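Local structure of nucleoside diphosphate kinase (Encephalitozoon cuniculi, 3MPD) at the interface of chains A and B. The protein transfers the gamma-phosphate of ATP to nucleoside diphosphates by a ping-pong mechanism with a phosphohistidine intermediate, making nucleoside triphosphates other than ATP. Numbering follows the deposited sequence. Chains: chain A/B, Nucleoside diphosphate kinase.

The centres of the C-alpha atoms of contact 1 and contact 2 lie about 11 Å apart, and both belong to one two-fold symmetric interface. Contact 1 brings together strand 35-42 of the two chains; contact 2 pairs helix 22-32 with its mate, on the side of the strands to which their serine hydroxyls point. A:Leu75 and B:Leu36 take part in both, so an apolar layer runs from the strands up to the helices. Each centre is about 14 Å from the active-site histidine A:His119, so neither contact forms part of its immediate surroundings. Dimers built from this helix and strand are typical of the family, which makes this one probably biological.

Contact 1: the interface of chains A and B. Residues chain A 36, 38-41, 75; chain B 36, 39-41, 75.
A:Ser39 and B:Ser39 meet tip to tip near the two-fold axis, their hydroxyl OG atoms hydrogen-bonded at 2.9 Å; which one donates cannot be told. In both, OG stands anti to the backbone N (chi1 -155° in A:Ser39), and this turns both hydroxyls to the helix side of the strands, where they meet.

Water does much of the remaining polar work. Water 1 takes the backbone N of A:Cys41 and also touches N and O of B:Ser39; water 2 is its two-fold counterpart, serving N and O of A:Ser39 and the N of B:Cys41. The strands are thus stitched through solvent at these amides. Close to the axis, the carbonyl O of A:Ser39 comes within 3.0 Å of O of B:Ser39, a pairing of two acceptors that should be unfavourable by itself. Water 3 bridges them, 2.7 Å from O of A:Ser39 and 2.8 Å from O of B:Ser39, and could donate a hydrogen bond to each carbonyl, which would offset the repulsion.

Apolar contacts flank the serines. SG of A:Cys41, anti to its carbonyl carbon (chi1 -65°) and so turned to the helix side, rests 3.8 Å from the methyl CD2 of B:Leu36, and the twin pair, B:Cys41 and A:Leu36, repeats this at the other end. B:Cys41 SG also lies against the backbone of A:Ala38. From the neighbouring strand, A:Leu75 brings its methyl CD1 to 3.9 Å from CB of B:Ser39.

In the fold, strand 35-42 of each subunit runs roughly antiparallel to its mate, joined to it by the Ser39 hydroxyls and by water, and flanked by strand 74-80. Serines, cysteines and leucines point to the helix side, while the lysine side chains of A:Lys40 and B:Lys40 and the waters lie on the opposite side.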
loop_
_atom_site.group_PDB
_atom_site.type_symbol
_atom_site.label_atom_id
_atom_site.label_comp_id
_atom_site.label_asym_id
_atom_site.label_seq_id
_atom_site.Cartn_x
_atom_site.Cartn_y
_atom_site.Cartn_z
ATOM N N LEU A 36 5.786 7.040 -3.080
ATOM C CA LEU A 36 5.180 5.784 -3.523
ATOM C C LEU A 36 4.655 5.912 -4.954
ATOM O O LEU A 36 3.906 6.857 -5.251
ATOM C CB LEU A 36 4.047 5.383 -2.567
ATOM C CG LEU A 36 3.349 4.059 -2.872
ATOM C CD1 LEU A 36 4.355 2.905 -2.706
ATOM C CD2 LEU A 36 2.123 3.852 -1.988
ATOM N N ALA A 38 4.024 2.647 -7.026
ATOM C CA ALA A 38 3.289 1.433 -7.388
ATOM C C ALA A 38 3.175 0.588 -6.164
ATOM O O ALA A 38 4.005 0.693 -5.270
ATOM C CB ALA A 38 3.998 0.648 -8.513
ATOM N N SER A 39 2.153 -0.264 -6.163
ATOM C CA SER A 39 1.747 -1.085 -5.032
ATOM C C SER A 39 0.953 -2.248 -5.595
ATOM O O SER A 39 0.103 -2.049 -6.506
ATOM C CB SER A 39 0.820 -0.278 -4.134
ATOM O OG SER A 39 0.855 -0.769 -2.811
ATOM N N LYS A 40 1.216 -3.452 -5.093
ATOM C CA LYS A 40 0.508 -4.632 -5.556
ATOM C C LYS A 40 0.621 -5.725 -4.499
ATOM O O LYS A 40 1.713 -6.004 -4.015
ATOM C CB LYS A 40 1.095 -5.134 -6.908
ATOM C CG LYS A 40 0.359 -6.308 -7.520
ATOM C CD LYS A 40 0.996 -6.798 -8.832
ATOM C CE LYS A 40 0.182 -7.976 -9.374
ATOM N NZ LYS A 40 0.990 -9.027 -10.098
ATOM N N CYS A 41 -0.515 -6.332 -4.162
ATOM C CA CYS A 41 -0.556 -7.531 -3.331
ATOM C C CYS A 41 -0.427 -8.746 -4.243
ATOM O O CYS A 41 -1.203 -8.890 -5.196
ATOM C CB CYS A 41 -1.879 -7.620 -2.568
ATOM S SG CYS A 41 -2.144 -6.297 -1.331
ATOM N N LEU A 75 3.468 -7.592 -0.120
ATOM C CA LEU A 75 3.142 -6.264 -0.666
ATOM C C LEU A 75 4.328 -5.686 -1.438
ATOM O O LEU A 75 5.343 -5.279 -0.841
ATOM C CB LEU A 75 2.656 -5.293 0.430
ATOM C CG LEU A 75 2.212 -3.879 -0.008
ATOM C CD1 LEU A 75 1.005 -3.951 -0.960
ATOM C CD2 LEU A 75 1.879 -3.004 1.207
ATOM N N LEU B 36 -5.720 -6.659 4.412
ATOM C CA LEU B 36 -5.449 -6.121 3.081
ATOM C C LEU B 36 -5.422 -7.242 2.049
ATOM O O LEU B 36 -4.722 -8.251 2.245
ATOM C CB LEU B 36 -4.119 -5.355 3.097
ATOM C CG LEU B 36 -3.723 -4.680 1.796
ATOM C CD1 LEU B 36 -4.644 -3.529 1.439
ATOM C CD2 LEU B 36 -2.285 -4.256 1.913
ATOM N N SER B 39 -4.172 -3.747 -3.506
ATOM C CA SER B 39 -3.526 -2.430 -3.400
ATOM C C SER B 39 -3.130 -2.067 -4.817
ATOM O O SER B 39 -2.618 -2.921 -5.574
ATOM C CB SER B 39 -2.267 -2.490 -2.517
ATOM O OG SER B 39 -1.876 -1.178 -2.082
ATOM N N LYS B 40 -3.436 -0.834 -5.216
ATOM C CA LYS B 40 -3.017 -0.345 -6.496
ATOM C C LYS B 40 -2.835 1.160 -6.421
ATOM O O LYS B 40 -3.712 1.866 -5.943
ATOM C CB LYS B 40 -4.069 -0.704 -7.557
ATOM C CG LYS B 40 -3.608 -0.415 -8.958
ATOM C CD LYS B 40 -4.408 -1.212 -9.986
ATOM C CE LYS B 40 -5.490 -0.378 -10.610
ATOM N NZ LYS B 40 -5.923 -0.996 -11.915
ATOM N N CYS B 41 -1.707 1.649 -6.915
ATOM C CA CYS B 41 -1.507 3.080 -7.144
ATOM C C CYS B 41 -2.017 3.458 -8.533
ATOM O O CYS B 41 -1.582 2.873 -9.535
ATOM C CB CYS B 41 -0.026 3.439 -7.068
ATOM S SG CYS B 41 0.659 3.264 -5.427
ATOM N N LEU B 75 -4.411 5.846 -3.761
ATOM C CA LEU B 75 -4.086 4.464 -3.356
ATOM C C LEU B 75 -5.382 3.690 -3.115
ATOM O O LEU B 75 -6.111 3.943 -2.138
ATOM C CB LEU B 75 -3.191 4.429 -2.100
ATOM C CG LEU B 75 -2.753 3.032 -1.625
ATOM C CD1 LEU B 75 -1.971 2.329 -2.719
ATOM C CD2 LEU B 75 -1.869 3.133 -0.305
HETATM O O HOH W 1 -3.205 -5.864 -5.451
HETATM O O HOH W 2 0.239 0.150 -8.471
HETATM O O HOH W 3 -1.601 -3.369 -8.151
#

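Contact 2: the interface of chains A and B. Residues chain A 21-23, 26, 75; chain B 23, 26-27, 30, 36.
A:Ile22 opens helix 22-32 and lies across the carboxylate of B:Glu30, in the helix-to-helix half of a dimer contact typical of the nucleoside diphosphate kinase family. The motif is a helix N-terminus capped by an acid from the partner chain. Starting at CB, the isoleucine has carboxylate OE2 of B:Glu30 3.3 Å away. From there the side chain forks. Its CG2 branch, anti to the backbone N, reaches the CG2 methyl of B:Ile26 at 4.0 Å, the two side chains crossing at about a right angle. The other branch passes along the acid, CG1 keeping near OE2, and ends in CD1, which meets the CD2 methyl of B:Leu36 at 3.9 Å. A:Leu75 continues this apolar strip on its own chain's side.

The acid itself is stretched out, CG anti to the backbone N (chi1 -175°), and this extension carries its carboxylate to the first turn of the opposing helix. OE2 accepts from the backbone N of A:Ile22 at 3.1 Å through its syn lone pair, with a bend to 142° at the hydrogen. OE1 takes the next amide, N of A:Ser23, at 3.0 Å; this donor is also on the syn side, tilted 16° from the carboxylate plane. Gripped at both oxygens, the flat group should resist rotation, and the positive end of the helix would be expected to favour its negative charge.

OG of A:Ser23 reaches OE1 indirectly, through waters 4 and 5, which also touch each other. Beside it, CB of the same serine packs 3.7 Å from CA of B:Gln27. Farther along the helices, A:Ile26 and B:Ile26 meet by their CD1 tips at 3.8 Å.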
loop_
_atom_site.group_PDB
_atom_site.type_symbol
_atom_site.label_atom_id
_atom_site.label_comp_id
_atom_site.label_asym_id
_atom_site.label_seq_id
_atom_site.Cartn_x
_atom_site.Cartn_y
_atom_site.Cartn_z
ATOM N N LEU A 21 2.816 -5.525 10.170
ATOM C CA LEU A 21 3.856 -4.497 10.125
ATOM C C LEU A 21 3.740 -3.542 8.942
ATOM O O LEU A 21 4.639 -2.704 8.722
ATOM C CB LEU A 21 5.252 -5.175 10.106
ATOM C CG LEU A 21 5.654 -5.861 11.404
ATOM C CD1 LEU A 21 6.909 -6.740 11.212
ATOM C CD2 LEU A 21 5.974 -4.798 12.455
ATOM N N ILE A 22 2.676 -3.656 8.162
ATOM C CA ILE A 22 2.540 -2.812 6.967
ATOM C C ILE A 22 2.660 -1.303 7.269
ATOM O O ILE A 22 3.480 -0.625 6.655
ATOM C CB ILE A 22 1.237 -3.092 6.156
ATOM C CG1 ILE A 22 1.201 -4.555 5.680
ATOM C CG2 ILE A 22 1.142 -2.130 4.897
ATOM C CD1 ILE A 22 -0.199 -4.952 5.095
ATOM N N SER A 23 1.870 -0.772 8.197
ATOM C CA SER A 23 1.873 0.699 8.396
ATOM C C SER A 23 3.203 1.191 8.949
ATOM O O SER A 23 3.656 2.270 8.578
ATOM C CB SER A 23 0.735 1.212 9.297
ATOM O OG SER A 23 0.908 0.761 10.627
ATOM N N ILE A 26 5.754 1.242 5.983
ATOM C CA ILE A 26 5.497 2.328 5.040
ATOM C C ILE A 26 5.843 3.690 5.663
ATOM O O ILE A 26 6.343 4.588 4.972
ATOM C CB ILE A 26 4.034 2.270 4.545
ATOM C CG1 ILE A 26 3.861 1.017 3.631
ATOM C CG2 ILE A 26 3.654 3.592 3.804
ATOM C CD1 ILE A 26 2.418 0.852 3.093
ATOM N N LEU A 75 3.468 -7.592 -0.120
ATOM C CA LEU A 75 3.142 -6.264 -0.666
ATOM C C LEU A 75 4.328 -5.686 -1.438
ATOM O O LEU A 75 5.343 -5.279 -0.841
ATOM C CB LEU A 75 2.656 -5.293 0.430
ATOM C CG LEU A 75 2.212 -3.879 -0.008
ATOM C CD1 LEU A 75 1.005 -3.951 -0.960
ATOM C CD2 LEU A 75 1.879 -3.004 1.207
ATOM N N SER B 23 0.648 5.987 5.835
ATOM C CA SER B 23 0.910 5.028 6.936
ATOM C C SER B 23 -0.116 5.194 8.086
ATOM O O SER B 23 -0.596 4.217 8.653
ATOM C CB SER B 23 2.334 5.157 7.468
ATOM O OG SER B 23 2.516 6.397 8.183
ATOM N N ILE B 26 -3.389 3.547 6.875
ATOM C CA ILE B 26 -3.346 2.083 6.844
ATOM C C ILE B 26 -3.367 1.527 8.270
ATOM O O ILE B 26 -3.995 0.488 8.548
ATOM C CB ILE B 26 -2.111 1.572 6.022
ATOM C CG1 ILE B 26 -2.399 1.782 4.532
ATOM C CG2 ILE B 26 -1.824 0.081 6.285
ATOM C CD1 ILE B 26 -1.257 1.441 3.606
ATOM N N GLN B 27 -2.684 2.221 9.168
ATOM C CA GLN B 27 -2.671 1.840 10.576
ATOM C C GLN B 27 -4.063 1.580 11.156
ATOM O O GLN B 27 -4.238 0.579 11.864
ATOM C CB GLN B 27 -1.908 2.863 11.436
ATOM C CG GLN B 27 -1.831 2.506 12.923
ATOM C CD GLN B 27 -1.144 3.586 13.784
ATOM O OE1 GLN B 27 -0.494 4.473 13.272
ATOM N NE2 GLN B 27 -1.279 3.479 15.090
ATOM N N GLU B 30 -5.394 -1.701 9.766
ATOM C CA GLU B 30 -4.559 -2.857 10.096
ATOM C C GLU B 30 -4.692 -3.203 11.606
ATOM O O GLU B 30 -4.799 -4.392 11.978
ATOM C CB GLU B 30 -3.108 -2.592 9.679
ATOM C CG GLU B 30 -2.176 -3.782 9.876
ATOM C CD GLU B 30 -0.786 -3.537 9.323
ATOM O OE1 GLU B 30 -0.266 -2.393 9.489
ATOM O OE2 GLU B 30 -0.203 -4.506 8.758
ATOM N N LEU B 36 -5.720 -6.659 4.412
ATOM C CA LEU B 36 -5.449 -6.121 3.081
ATOM C C LEU B 36 -5.422 -7.242 2.049
ATOM O O LEU B 36 -4.722 -8.251 2.245
ATOM C CB LEU B 36 -4.119 -5.355 3.097
ATOM C CG LEU B 36 -3.723 -4.680 1.796
ATOM C CD1 LEU B 36 -4.644 -3.529 1.439
ATOM C CD2 LEU B 36 -2.285 -4.256 1.913
HETATM O O HOH W 4 2.216 -1.688 11.353
HETATM O O HOH W 5 -0.935 -1.326 11.957
#